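Precorrin-6y methyltransferase/putative decarboxylase (Methanothermobacter thermautotrophicus, PDB 1L3I) probably methylates C-15 of cobalt-precorrin-6B with S-adenosyl-L-methionine and removes the C-12 carboxylate as CO2, giving cobalt-precorrin-7 in the anaerobic route to adenosylcobalamin. Local coordinates at residues Cys23-Leu28 with Ile131-Leu136; Ala104-Ser109 with Gln114-Ile119; Glu138-Ala143 with Ala180-Gly185. All coordinates share one frame; numbering follows the deposited sequence.

Contact 1: Cys23-Leu28 with Ile131-Leu136; sequences CLIMCL and IVTAIL
Ile25 and Ile131 mark the nearest backbone approach, their CA atoms 7.2 Å apart. Helix segment 23-28 and strand segment 131-134 run nearly antiparallel, at 160°, with their axes 10.0 Å apart. This is helix-on-sheet packing in the Rossmann-like methyltransferase fold: helix 19-29 lies over one face of the central sheet, and strand 128-134 belongs to that sheet. The contact is mainly van der Waals packing and rests on four residues. Ile131 points toward the helix, and its CD1 does most of the touching. That methyl lies against the last turn of the segment, 3.8 Å from the carbonyl O of Ile25 and 4.0 Å from CB of Leu28. Its second torsion, 141°, is well off the usual anti position, and this turn helps set CD1 against the helix backbone. CG2 of Ile131 meets CG2 of Ile25 more loosely, at 4.4 Å. Leu28 also leans on Leu181 and Tyr183 of strand 170-183, so the helix rests on two neighbouring strands. Another side of the helix faces the second subunit, where Cys23 and Cys27 form disulfides with Cys27 and Cys23, respectively, of that subunit. At the pocket end, the Ile25 side chain crosses that of Thr133 at about a right angle. Ile25 is extended beyond CB (chi2 179°), which brings its CD1 to 3.8 Å from OG1 of Thr133.

Contact 2: Ala104-Ser109 with Gln114-Ile119; sequences AVVGGS and QEILRI. With SAH (S-adenosyl-L-homocysteine), chain G.
The carbonyl O of Ser109 meets a ligand group and a helix side chain. SAH N6 gives it a weak hydrogen bond of 3.4 Å, with an angle of 149° at the hydrogen. CD1 of Ile116 lies 3.6 Å from the same oxygen. The adenine also comes close to the backbone here, with SAH N7 3.2 Å from C of Ser109. Ile116 carries the protein side of the contact. It points toward the loop, and its two branches do different work. The CG1 branch, placed beside the backbone N (chi1 -71°) and extended beyond, pushes CD1 against Ser109, where it also meets CB at 3.9 Å. The other branch turns CG2 to CG1 of Val106, 4.3 Å away. One residue on, CD2 of Leu117 packs against CG2 of Val106, again at 4.3 Å. The helix thus covers both the strand end and the loop that follows it. Gly108 brings its CA to 3.5 Å from SAH O4', and a CB at this position would run into that ribose oxygen. Ile116 also touches Ala91, whose backbone N binds SAH. SAH is also hydrogen-bonded to Asp62, Thr17 and Gly46. The arrangement is a strand-loop-helix unit of the Rossmann-like methyltransferase fold, with the cofactor pocket at the C-terminal end of strand 101-106.

Contact 3: Glu138-Ala143 with Ala180-Gly185; sequences ETKFEA and ALIYTG
Ala143 and Ile182 make the tight centre of this contact. CB of Ala143 sits 3.7 Å from CG2 of Ile182 and also touches its CB and CG1. Toward the start of the strand segment, the Lys140 chain passes alongside Ala180. CG, CD and CE of Lys140 all come close to the one methyl of Ala180, with CE nearest at 3.7 Å. The lysine is extended beyond CG, which carries NZ past the alanine to a salt bridge with Glu158 of strand 155-167. Packing is looser where CD1 of Ile182 faces CA of Lys140, at 4.1 Å. An alanine in place of Ile182 would probably leave a gap between helix and strand, with the Ala143 methyl losing its CG1 and CG2 partners and CA of Lys140 its CD1 neighbour. Beyond Ile182 the strand leaves the helix, and the poorly ordered Gly185 makes no contact with it. Phe141 points away from the strand and stacks on Phe141 of the fourth subunit. Helix segment 138-143 and strand segment 180-183 run nearly parallel, at 12°, with their axes 9.1 Å apart. Helix 137-149 packs on the sheet face opposite helix 19-29, which meets Leu181, and touches helix 113-122 through Glu142.

From the N terminus, helix 19-29 comes first and meets its strand only about a hundred residues later. Contact 1 closes that long loop at 131-136. Contact 2 is nested inside it and closes a short loop between strand 101-106 and helix 113-122. Contact 3 follows in series, joining helix 137-149 to the last strand, 170-183. No two contacts cross. All three reach one sheet, where strand 128-134 lies between 101-106 and 170-183. Probable backbone hydrogen bonds of Ile131 with Ala104 and Val106, and of Val132 with Ile182, tie them together. Contact 1 covers one face of the sheet, and contacts 2 and 3 the other.

Contact 1: Cys23-Leu28 with Ile131-Leu136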
ATOM      1  N   CYS A  23       9.165  -0.989 -15.171  1.00 27.79           N
ATOM      2  CA  CYS A  23       8.353  -1.874 -15.989  1.00 25.05           C
ATOM      3  C   CYS A  23       7.103  -1.127 -16.435  1.00 24.40           C
ATOM      4  O   CYS A  23       6.785  -1.090 -17.627  1.00 25.26           O
ATOM      5  CB  CYS A  23       7.972  -3.102 -15.166  1.00 23.97           C
ATOM      6  SG  CYS A  23       6.947  -4.341 -15.983  1.00 28.81           S
ATOM      7  N   LEU A  24       6.435  -0.474 -15.488  1.00 22.58           N
ATOM      8  CA  LEU A  24       5.218   0.279 -15.776  1.00 23.10           C
ATOM      9  C   LEU A  24       5.519   1.491 -16.648  1.00 26.72           C
ATOM     10  O   LEU A  24       4.733   1.818 -17.539  1.00 29.39           O
ATOM     11  CB  LEU A  24       4.492   0.677 -14.482  1.00 24.40           C
ATOM     12  CG  LEU A  24       3.130   1.365 -14.608  1.00 21.16           C
ATOM     13  CD1 LEU A  24       2.185   0.592 -15.508  1.00 22.30           C
ATOM     14  CD2 LEU A  24       2.533   1.528 -13.245  1.00 23.39           C
ATOM     15  N   ILE A  25       6.656   2.147 -16.413  1.00 26.03           N
ATOM     16  CA  ILE A  25       7.030   3.308 -17.231  1.00 26.54           C
ATOM     17  C   ILE A  25       7.095   2.860 -18.697  1.00 29.23           C
ATOM     18  O   ILE A  25       6.618   3.562 -19.593  1.00 29.32           O
ATOM     19  CB  ILE A  25       8.391   3.907 -16.815  1.00 26.85           C
ATOM     20  CG1 ILE A  25       8.304   4.499 -15.400  1.00 22.98           C
ATOM     21  CG2 ILE A  25       8.834   4.963 -17.831  1.00 24.43           C
ATOM     22  CD1 ILE A  25       9.602   5.076 -14.896  1.00 22.05           C
HETATM   23  N   MSE A  26       7.663   1.676 -18.932  1.00 29.62           N
HETATM   24  CA  MSE A  26       7.777   1.140 -20.285  1.00 30.80           C
HETATM   25  C   MSE A  26       6.397   0.792 -20.876  1.00 33.92           C
HETATM   26  O   MSE A  26       6.165   1.010 -22.068  1.00 35.30           O
HETATM   27  CB  MSE A  26       8.706  -0.082 -20.323  1.00 28.40           C
HETATM   28  CG  MSE A  26      10.164   0.231 -19.975  1.00 32.18           C
HETATM   29 SE   MSE A  26      10.986   1.717 -21.018  1.00 41.96          SE
HETATM   30  CE  MSE A  26      11.559   0.703 -22.514  1.00 48.96           C
ATOM     31  N   CYS A  27       5.491   0.270 -20.042  1.00 30.08           N
ATOM     32  CA  CYS A  27       4.144  -0.080 -20.502  1.00 31.71           C
ATOM     33  C   CYS A  27       3.382   1.163 -20.927  1.00 33.48           C
ATOM     34  O   CYS A  27       2.659   1.152 -21.925  1.00 35.38           O
ATOM     35  CB  CYS A  27       3.364  -0.825 -19.421  1.00 27.53           C
ATOM     36  SG  CYS A  27       3.883  -2.560 -19.280  1.00 32.93           S
ATOM     37  N   LEU A  28       3.566   2.228 -20.151  1.00 33.75           N
ATOM     38  CA  LEU A  28       2.924   3.508 -20.417  1.00 32.76           C
ATOM     39  C   LEU A  28       3.587   4.230 -21.594  1.00 35.15           C
ATOM     40  O   LEU A  28       2.908   4.900 -22.385  1.00 35.39           O
ATOM     41  CB  LEU A  28       2.968   4.387 -19.157  1.00 30.45           C
ATOM     42  CG  LEU A  28       2.177   3.909 -17.936  1.00 30.05           C
ATOM     43  CD1 LEU A  28       2.495   4.759 -16.715  1.00 25.42           C
ATOM     44  CD2 LEU A  28       0.672   3.928 -18.227  1.00 26.54           C
ATOM     45  N   ILE A 131       5.800  11.070 -19.260  1.00 31.35           N
ATOM     46  CA  ILE A 131       5.647  10.336 -18.002  1.00 25.73           C
ATOM     47  C   ILE A 131       6.577  10.957 -16.971  1.00 23.82           C
ATOM     48  O   ILE A 131       7.770  11.079 -17.194  1.00 28.62           O
ATOM     49  CB  ILE A 131       5.990   8.824 -18.175  1.00 27.48           C
ATOM     50  CG1 ILE A 131       5.050   8.180 -19.196  1.00 21.46           C
ATOM     51  CG2 ILE A 131       5.875   8.091 -16.829  1.00 24.23           C
ATOM     52  CD1 ILE A 131       5.725   7.198 -20.076  1.00 23.66           C
ATOM     53  N   VAL A 132       6.010  11.430 -15.879  1.00 20.37           N
ATOM     54  CA  VAL A 132       6.787  12.048 -14.830  1.00 22.35           C
ATOM     55  C   VAL A 132       6.767  11.101 -13.643  1.00 24.66           C
ATOM     56  O   VAL A 132       5.707  10.639 -13.240  1.00 26.10           O
ATOM     57  CB  VAL A 132       6.175  13.419 -14.388  1.00 25.83           C
ATOM     58  CG1 VAL A 132       7.039  14.048 -13.293  1.00 21.91           C
ATOM     59  CG2 VAL A 132       6.036  14.375 -15.587  1.00 23.70           C
ATOM     60  N   THR A 133       7.946  10.787 -13.122  1.00 27.19           N
ATOM     61  CA  THR A 133       8.099   9.907 -11.972  1.00 29.45           C
ATOM     62  C   THR A 133       8.186  10.811 -10.760  1.00 31.83           C
ATOM     63  O   THR A 133       9.139  11.583 -10.636  1.00 38.91           O
ATOM     64  CB  THR A 133       9.408   9.115 -12.078  1.00 30.48           C
ATOM     65  OG1 THR A 133       9.489   8.519 -13.377  1.00 36.21           O
ATOM     66  CG2 THR A 133       9.444   8.019 -11.036  1.00 36.81           C
ATOM     67  N   ALA A 134       7.228  10.705  -9.842  1.00 30.42           N
ATOM     68  CA  ALA A 134       7.201  11.556  -8.658  1.00 29.84           C
ATOM     69  C   ALA A 134       7.295  10.870  -7.304  1.00 29.38           C
ATOM     70  O   ALA A 134       6.497   9.991  -6.993  1.00 31.57           O
ATOM     71  CB  ALA A 134       5.963  12.417  -8.690  1.00 24.94           C
ATOM     72  N   ILE A 135       8.287  11.257  -6.510  1.00 32.10           N
ATOM     73  CA  ILE A 135       8.424  10.719  -5.153  1.00 32.91           C
ATOM     74  C   ILE A 135       8.062  11.805  -4.132  1.00 32.13           C
ATOM     75  O   ILE A 135       7.745  11.503  -2.982  1.00 34.21           O
ATOM     76  CB  ILE A 135       9.832  10.167  -4.862  1.00 33.75           C
ATOM     77  CG1 ILE A 135      10.888  11.253  -5.057  1.00 34.43           C
ATOM     78  CG2 ILE A 135      10.107   8.954  -5.731  1.00 29.33           C
ATOM     79  CD1 ILE A 135      12.258  10.805  -4.643  1.00 34.32           C
ATOM     80  N   LEU A 136       8.123  13.071  -4.553  1.00 31.20           N
ATOM     81  CA  LEU A 136       7.756  14.186  -3.688  1.00 28.90           C
ATOM     82  C   LEU A 136       6.276  14.497  -3.868  1.00 28.40           C
ATOM     83  O   LEU A 136       5.778  14.578  -4.983  1.00 30.56           O
ATOM     84  CB  LEU A 136       8.555  15.440  -4.021  1.00 26.71           C
ATOM     85  CG  LEU A 136      10.075  15.386  -3.836  1.00 30.16           C
ATOM     86  CD1 LEU A 136      10.652  16.756  -4.121  1.00 26.46           C
ATOM     87  CD2 LEU A 136      10.425  14.931  -2.437  1.00 26.47           C
TER

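Contact 2: Ala104-Ser109 with Gln114-Ile119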
ATOM      1  N   ALA A 104       8.924  11.208 -23.582  1.00 29.46           N
ATOM      2  CA  ALA A 104       9.636  12.030 -22.620  1.00 27.00           C
ATOM      3  C   ALA A 104       9.359  11.501 -21.208  1.00 28.98           C
ATOM      4  O   ALA A 104       8.205  11.443 -20.760  1.00 25.26           O
ATOM      5  CB  ALA A 104       9.194  13.479 -22.726  1.00 29.86           C
ATOM      6  N   VAL A 105      10.420  11.065 -20.533  1.00 31.93           N
ATOM      7  CA  VAL A 105      10.334  10.574 -19.157  1.00 26.31           C
ATOM      8  C   VAL A 105      11.101  11.563 -18.281  1.00 27.77           C
ATOM      9  O   VAL A 105      12.288  11.856 -18.527  1.00 27.07           O
ATOM     10  CB  VAL A 105      10.956   9.173 -18.990  1.00 23.08           C
ATOM     11  CG1 VAL A 105      10.935   8.747 -17.496  1.00 20.98           C
ATOM     12  CG2 VAL A 105      10.211   8.172 -19.882  1.00 20.16           C
ATOM     13  N   VAL A 106      10.414  12.133 -17.304  1.00 25.43           N
ATOM     14  CA  VAL A 106      11.059  13.076 -16.410  1.00 28.00           C
ATOM     15  C   VAL A 106      11.358  12.349 -15.109  1.00 29.27           C
ATOM     16  O   VAL A 106      10.461  12.151 -14.288  1.00 28.42           O
ATOM     17  CB  VAL A 106      10.172  14.317 -16.141  1.00 24.43           C
ATOM     18  CG1 VAL A 106      10.957  15.354 -15.347  1.00 25.73           C
ATOM     19  CG2 VAL A 106       9.698  14.905 -17.455  1.00 24.43           C
ATOM     20  N   GLY A 107      12.611  11.932 -14.950  1.00 28.95           N
ATOM     21  CA  GLY A 107      13.032  11.217 -13.754  1.00 28.37           C
ATOM     22  C   GLY A 107      13.475  12.109 -12.606  1.00 31.00           C
ATOM     23  O   GLY A 107      13.671  11.618 -11.491  1.00 31.02           O
ATOM     24  N   GLY A 108      13.634  13.404 -12.876  1.00 30.10           N
ATOM     25  CA  GLY A 108      14.049  14.385 -11.881  1.00 27.22           C
ATOM     26  C   GLY A 108      13.845  15.781 -12.457  1.00 30.69           C
ATOM     27  O   GLY A 108      14.089  16.002 -13.636  1.00 32.54           O
ATOM     28  N   SER A 109      13.347  16.719 -11.663  1.00 32.12           N
ATOM     29  CA  SER A 109      13.122  18.075 -12.165  1.00 31.11           C
ATOM     30  C   SER A 109      13.949  19.172 -11.456  1.00 34.44           C
ATOM     31  O   SER A 109      14.156  20.256 -12.006  1.00 34.13           O
ATOM     32  CB  SER A 109      11.629  18.392 -12.121  1.00 29.09           C
ATOM     33  OG  SER A 109      11.119  18.237 -10.804  1.00 33.26           O
ATOM     34  N   GLN A 114       7.977  22.689 -13.999  1.00 41.59           N
ATOM     35  CA  GLN A 114       7.091  23.472 -14.852  1.00 44.34           C
ATOM     36  C   GLN A 114       7.760  23.878 -16.163  1.00 41.98           C
ATOM     37  O   GLN A 114       7.190  23.698 -17.242  1.00 45.13           O
ATOM     38  CB  GLN A 114       6.638  24.702 -14.087  1.00 49.60           C
ATOM     39  CG  GLN A 114       5.619  25.540 -14.802  1.00 63.11           C
ATOM     40  CD  GLN A 114       5.188  26.709 -13.956  1.00 69.16           C
ATOM     41  OE1 GLN A 114       5.945  27.676 -13.773  1.00 73.26           O
ATOM     42  NE2 GLN A 114       3.976  26.628 -13.413  1.00 71.11           N
ATOM     43  N   GLU A 115       8.978  24.398 -16.057  1.00 43.85           N
ATOM     44  CA  GLU A 115       9.755  24.843 -17.216  1.00 41.37           C
ATOM     45  C   GLU A 115      10.056  23.669 -18.143  1.00 39.61           C
ATOM     46  O   GLU A 115       9.880  23.768 -19.361  1.00 40.49           O
ATOM     47  CB  GLU A 115      11.064  25.465 -16.730  1.00 40.42           C
ATOM     48  CG  GLU A 115      11.930  26.070 -17.802  1.00 45.54           C
ATOM     49  CD  GLU A 115      13.214  26.677 -17.245  1.00 52.75           C
ATOM     50  OE1 GLU A 115      13.415  26.649 -16.003  1.00 53.56           O
ATOM     51  OE2 GLU A 115      14.026  27.187 -18.058  1.00 56.08           O
ATOM     52  N   ILE A 116      10.546  22.579 -17.544  1.00 38.36           N
ATOM     53  CA  ILE A 116      10.907  21.339 -18.222  1.00 28.64           C
ATOM     54  C   ILE A 116       9.710  20.811 -18.993  1.00 27.22           C
ATOM     55  O   ILE A 116       9.844  20.435 -20.156  1.00 29.40           O
ATOM     56  CB  ILE A 116      11.362  20.271 -17.189  1.00 28.18           C
ATOM     57  CG1 ILE A 116      12.714  20.654 -16.598  1.00 32.49           C
ATOM     58  CG2 ILE A 116      11.435  18.874 -17.813  1.00 34.33           C
ATOM     59  CD1 ILE A 116      13.131  19.749 -15.453  1.00 31.11           C
ATOM     60  N   LEU A 117       8.540  20.812 -18.361  1.00 26.43           N
ATOM     61  CA  LEU A 117       7.333  20.322 -19.025  1.00 32.24           C
ATOM     62  C   LEU A 117       6.885  21.207 -20.193  1.00 36.27           C
ATOM     63  O   LEU A 117       6.647  20.700 -21.288  1.00 36.76           O
ATOM     64  CB  LEU A 117       6.189  20.127 -18.024  1.00 30.04           C
ATOM     65  CG  LEU A 117       6.287  18.935 -17.077  1.00 28.01           C
ATOM     66  CD1 LEU A 117       5.047  18.950 -16.214  1.00 22.50           C
ATOM     67  CD2 LEU A 117       6.424  17.615 -17.835  1.00 23.06           C
ATOM     68  N   ARG A 118       6.816  22.523 -19.976  1.00 40.08           N
ATOM     69  CA  ARG A 118       6.424  23.467 -21.024  1.00 38.77           C
ATOM     70  C   ARG A 118       7.280  23.247 -22.258  1.00 35.28           C
ATOM     71  O   ARG A 118       6.763  23.241 -23.363  1.00 38.95           O
ATOM     72  CB  ARG A 118       6.616  24.906 -20.572  1.00 44.31           C
ATOM     73  CG  ARG A 118       5.513  25.474 -19.711  1.00 48.22           C
ATOM     74  CD  ARG A 118       5.822  26.924 -19.440  1.00 48.01           C
ATOM     75  NE  ARG A 118       4.947  27.538 -18.462  1.00 51.14           N
ATOM     76  CZ  ARG A 118       5.377  28.233 -17.414  1.00 59.40           C
ATOM     77  NH1 ARG A 118       6.685  28.390 -17.194  1.00 57.18           N
ATOM     78  NH2 ARG A 118       4.503  28.827 -16.593  1.00 60.20           N
ATOM     79  N   ILE A 119       8.588  23.097 -22.052  1.00 33.80           N
ATOM     80  CA  ILE A 119       9.537  22.843 -23.142  1.00 32.97           C
ATOM     81  C   ILE A 119       9.246  21.493 -23.792  1.00 36.00           C
ATOM     82  O   ILE A 119       9.236  21.392 -25.012  1.00 41.08           O
ATOM     83  CB  ILE A 119      11.025  22.870 -22.651  1.00 30.49           C
ATOM     84  CG1 ILE A 119      11.397  24.264 -22.126  1.00 29.89           C
ATOM     85  CG2 ILE A 119      11.976  22.406 -23.749  1.00 26.01           C
ATOM     86  CD1 ILE A 119      12.739  24.323 -21.409  1.00 27.48           C
TER
HETATM   87  N   SAH G 801      15.393   7.236 -13.023  1.00 24.40           N
HETATM   88  CA  SAH G 801      16.826   7.109 -12.736  1.00 25.22           C
HETATM   89  CB  SAH G 801      17.221   7.878 -11.448  1.00 26.46           C
HETATM   90  CG  SAH G 801      16.936   9.403 -11.539  1.00 32.28           C
HETATM   91  SD  SAH G 801      17.390  10.394 -10.110  1.00 30.67           S
HETATM   92  C   SAH G 801      17.169   5.632 -12.604  1.00 23.12           C
HETATM   93  O   SAH G 801      16.243   4.818 -12.768  1.00 22.92           O
HETATM   94  OXT SAH G 801      18.350   5.308 -12.364  1.00 26.17           O
HETATM   95  C5' SAH G 801      16.947  12.031 -10.639  1.00 27.48           C
HETATM   96  C4' SAH G 801      18.015  12.696 -11.433  1.00 28.12           C
HETATM   97  O4' SAH G 801      17.481  13.999 -11.733  1.00 32.86           O
HETATM   98  C3' SAH G 801      19.417  12.941 -10.684  1.00 23.07           C
HETATM   99  O3' SAH G 801      20.606  12.260 -11.199  1.00 26.90           O
HETATM  100  C2' SAH G 801      19.474  14.485 -10.738  1.00 26.30           C
HETATM  101  O2' SAH G 801      20.767  15.111 -10.729  1.00 23.62           O
HETATM  102  C1' SAH G 801      18.627  14.770 -11.958  1.00 29.49           C
HETATM  103  N9  SAH G 801      18.060  16.099 -12.150  1.00 31.13           N
HETATM  104  C8  SAH G 801      17.189  16.798 -11.277  1.00 34.09           C
HETATM  105  N7  SAH G 801      16.862  17.955 -11.768  1.00 29.89           N
HETATM  106  C5  SAH G 801      17.539  18.050 -13.004  1.00 30.85           C
HETATM  107  C6  SAH G 801      17.599  19.040 -14.002  1.00 29.82           C
HETATM  108  N6  SAH G 801      16.925  20.191 -13.901  1.00 27.66           N
HETATM  109  N1  SAH G 801      18.357  18.825 -15.114  1.00 35.54           N
HETATM  110  C2  SAH G 801      19.019  17.677 -15.201  1.00 32.29           C
HETATM  111  N3  SAH G 801      19.043  16.677 -14.338  1.00 30.84           N
HETATM  112  C4  SAH G 801      18.281  16.915 -13.251  1.00 25.36           C

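Contact 3: Glu138-Ala143 with Ala180-Gly185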
ATOM      1  N   GLU A 138       4.769  17.244  -3.585  1.00 31.00           N
ATOM      2  CA  GLU A 138       4.620  18.476  -4.333  1.00 34.47           C
ATOM      3  C   GLU A 138       4.694  18.222  -5.824  1.00 35.66           C
ATOM      4  O   GLU A 138       3.898  18.762  -6.596  1.00 37.99           O
ATOM      5  CB  GLU A 138       5.684  19.480  -3.923  1.00 35.53           C
ATOM      6  CG  GLU A 138       5.623  19.901  -2.450  1.00 40.27           C
ATOM      7  CD  GLU A 138       6.223  18.874  -1.488  1.00 39.60           C
ATOM      8  OE1 GLU A 138       6.847  17.892  -1.928  1.00 37.91           O
ATOM      9  OE2 GLU A 138       6.082  19.065  -0.270  1.00 41.40           O
ATOM     10  N   THR A 139       5.618  17.359  -6.220  1.00 32.33           N
ATOM     11  CA  THR A 139       5.790  17.016  -7.618  1.00 29.50           C
ATOM     12  C   THR A 139       4.531  16.349  -8.194  1.00 30.08           C
ATOM     13  O   THR A 139       4.192  16.586  -9.337  1.00 30.31           O
ATOM     14  CB  THR A 139       6.991  16.078  -7.793  1.00 30.82           C
ATOM     15  OG1 THR A 139       8.119  16.639  -7.106  1.00 35.53           O
ATOM     16  CG2 THR A 139       7.328  15.884  -9.250  1.00 30.58           C
ATOM     17  N   LYS A 140       3.848  15.532  -7.393  1.00 29.46           N
ATOM     18  CA  LYS A 140       2.640  14.846  -7.871  1.00 30.44           C
ATOM     19  C   LYS A 140       1.574  15.876  -8.217  1.00 32.12           C
ATOM     20  O   LYS A 140       0.933  15.799  -9.264  1.00 31.46           O
ATOM     21  CB  LYS A 140       2.105  13.862  -6.813  1.00 28.47           C
ATOM     22  CG  LYS A 140       2.993  12.662  -6.578  1.00 32.19           C
ATOM     23  CD  LYS A 140       2.563  11.866  -5.355  1.00 34.93           C
ATOM     24  CE  LYS A 140       3.710  10.966  -4.883  1.00 33.03           C
ATOM     25  NZ  LYS A 140       3.438  10.335  -3.568  1.00 36.09           N
ATOM     26  N   PHE A 141       1.402  16.852  -7.334  1.00 33.58           N
ATOM     27  CA  PHE A 141       0.428  17.907  -7.534  1.00 35.17           C
ATOM     28  C   PHE A 141       0.855  18.776  -8.716  1.00 36.97           C
ATOM     29  O   PHE A 141       0.077  19.014  -9.640  1.00 37.71           O
ATOM     30  CB  PHE A 141       0.343  18.772  -6.282  1.00 34.33           C
ATOM     31  CG  PHE A 141      -0.612  19.924  -6.410  1.00 36.56           C
ATOM     32  CD1 PHE A 141      -1.981  19.735  -6.213  1.00 36.54           C
ATOM     33  CD2 PHE A 141      -0.143  21.206  -6.731  1.00 38.70           C
ATOM     34  CE1 PHE A 141      -2.870  20.798  -6.333  1.00 37.66           C
ATOM     35  CE2 PHE A 141      -1.025  22.281  -6.853  1.00 36.38           C
ATOM     36  CZ  PHE A 141      -2.390  22.081  -6.654  1.00 38.82           C
ATOM     37  N   GLU A 142       2.103  19.233  -8.684  1.00 39.28           N
ATOM     38  CA  GLU A 142       2.674  20.088  -9.724  1.00 37.90           C
ATOM     39  C   GLU A 142       2.577  19.499 -11.132  1.00 36.40           C
ATOM     40  O   GLU A 142       2.121  20.182 -12.041  1.00 34.05           O
ATOM     41  CB  GLU A 142       4.133  20.437  -9.379  1.00 41.11           C
ATOM     42  CG  GLU A 142       4.668  21.639 -10.133  1.00 53.53           C
ATOM     43  CD  GLU A 142       3.808  22.891  -9.900  1.00 61.61           C
ATOM     44  OE1 GLU A 142       3.233  23.043  -8.788  1.00 59.02           O
ATOM     45  OE2 GLU A 142       3.708  23.720 -10.839  1.00 60.84           O
ATOM     46  N   ALA A 143       2.958  18.229 -11.291  1.00 33.08           N
ATOM     47  CA  ALA A 143       2.919  17.545 -12.582  1.00 29.84           C
ATOM     48  C   ALA A 143       1.500  17.570 -13.152  1.00 28.80           C
ATOM     49  O   ALA A 143       1.295  17.857 -14.327  1.00 30.62           O
ATOM     50  CB  ALA A 143       3.424  16.084 -12.427  1.00 27.17           C
ATOM     51  N   ALA A 180       4.784   7.652  -7.681  1.00 24.05           N
ATOM     52  CA  ALA A 180       3.638   7.929  -8.537  1.00 26.86           C
ATOM     53  C   ALA A 180       4.117   8.225  -9.967  1.00 28.26           C
ATOM     54  O   ALA A 180       5.216   8.757 -10.183  1.00 26.71           O
ATOM     55  CB  ALA A 180       2.842   9.119  -7.993  1.00 25.12           C
ATOM     56  N   LEU A 181       3.319   7.811 -10.942  1.00 26.31           N
ATOM     57  CA  LEU A 181       3.632   8.061 -12.337  1.00 26.03           C
ATOM     58  C   LEU A 181       2.509   8.929 -12.884  1.00 29.03           C
ATOM     59  O   LEU A 181       1.338   8.527 -12.851  1.00 26.36           O
ATOM     60  CB  LEU A 181       3.722   6.765 -13.155  1.00 26.75           C
ATOM     61  CG  LEU A 181       4.829   5.774 -12.790  1.00 24.87           C
ATOM     62  CD1 LEU A 181       4.745   4.586 -13.721  1.00 23.18           C
ATOM     63  CD2 LEU A 181       6.195   6.427 -12.878  1.00 21.48           C
ATOM     64  N   ILE A 182       2.849  10.170 -13.242  1.00 28.38           N
ATOM     65  CA  ILE A 182       1.891  11.110 -13.810  1.00 25.39           C
ATOM     66  C   ILE A 182       2.145  11.058 -15.323  1.00 27.16           C
ATOM     67  O   ILE A 182       3.246  11.374 -15.786  1.00 28.13           O
ATOM     68  CB  ILE A 182       2.087  12.543 -13.235  1.00 26.11           C
ATOM     69  CG1 ILE A 182       1.800  12.556 -11.737  1.00 21.32           C
ATOM     70  CG2 ILE A 182       1.167  13.537 -13.943  1.00 23.98           C
ATOM     71  CD1 ILE A 182       2.931  12.084 -10.887  1.00 21.62           C
ATOM     72  N   TYR A 183       1.149  10.638 -16.096  1.00 29.21           N
ATOM     73  CA  TYR A 183       1.332  10.512 -17.534  1.00 30.37           C
ATOM     74  C   TYR A 183       0.211  11.130 -18.365  1.00 33.71           C
ATOM     75  O   TYR A 183      -0.938  11.221 -17.917  1.00 31.14           O
ATOM     76  CB  TYR A 183       1.561   9.042 -17.904  1.00 28.77           C
ATOM     77  CG  TYR A 183       0.435   8.119 -17.491  1.00 31.78           C
ATOM     78  CD1 TYR A 183      -0.527   7.724 -18.423  1.00 31.74           C
ATOM     79  CD2 TYR A 183       0.270   7.725 -16.161  1.00 26.64           C
ATOM     80  CE1 TYR A 183      -1.618   6.951 -18.048  1.00 31.76           C
ATOM     81  CE2 TYR A 183      -0.821   6.957 -15.779  1.00 29.48           C
ATOM     82  CZ  TYR A 183      -1.767   6.592 -16.724  1.00 34.42           C
ATOM     83  OH  TYR A 183      -2.882   5.876 -16.349  1.00 39.69           O
ATOM     84  N   THR A 184       0.567  11.527 -19.589  1.00 43.55           N
ATOM     85  CA  THR A 184      -0.348  12.186 -20.526  1.00 50.17           C
ATOM     86  C   THR A 184      -1.183  11.300 -21.456  1.00 58.61           C
ATOM     87  O   THR A 184      -0.968  10.080 -21.551  1.00 53.36           O
ATOM     88  CB  THR A 184       0.401  13.252 -21.380  1.00 46.69           C
ATOM     89  OG1 THR A 184       1.430  12.623 -22.150  1.00 43.81           O
ATOM     90  CG2 THR A 184       1.045  14.313 -20.486  1.00 42.99           C
ATOM     91  N   GLY A 185      -2.108  11.964 -22.168  1.00 69.90           N
ATOM     92  CA  GLY A 185      -3.041  11.333 -23.104  1.00 78.92           C
ATOM     93  C   GLY A 185      -2.547  10.522 -24.297  1.00 85.19           C
ATOM     94  O   GLY A 185      -1.349  10.246 -24.440  1.00 86.14           O
TER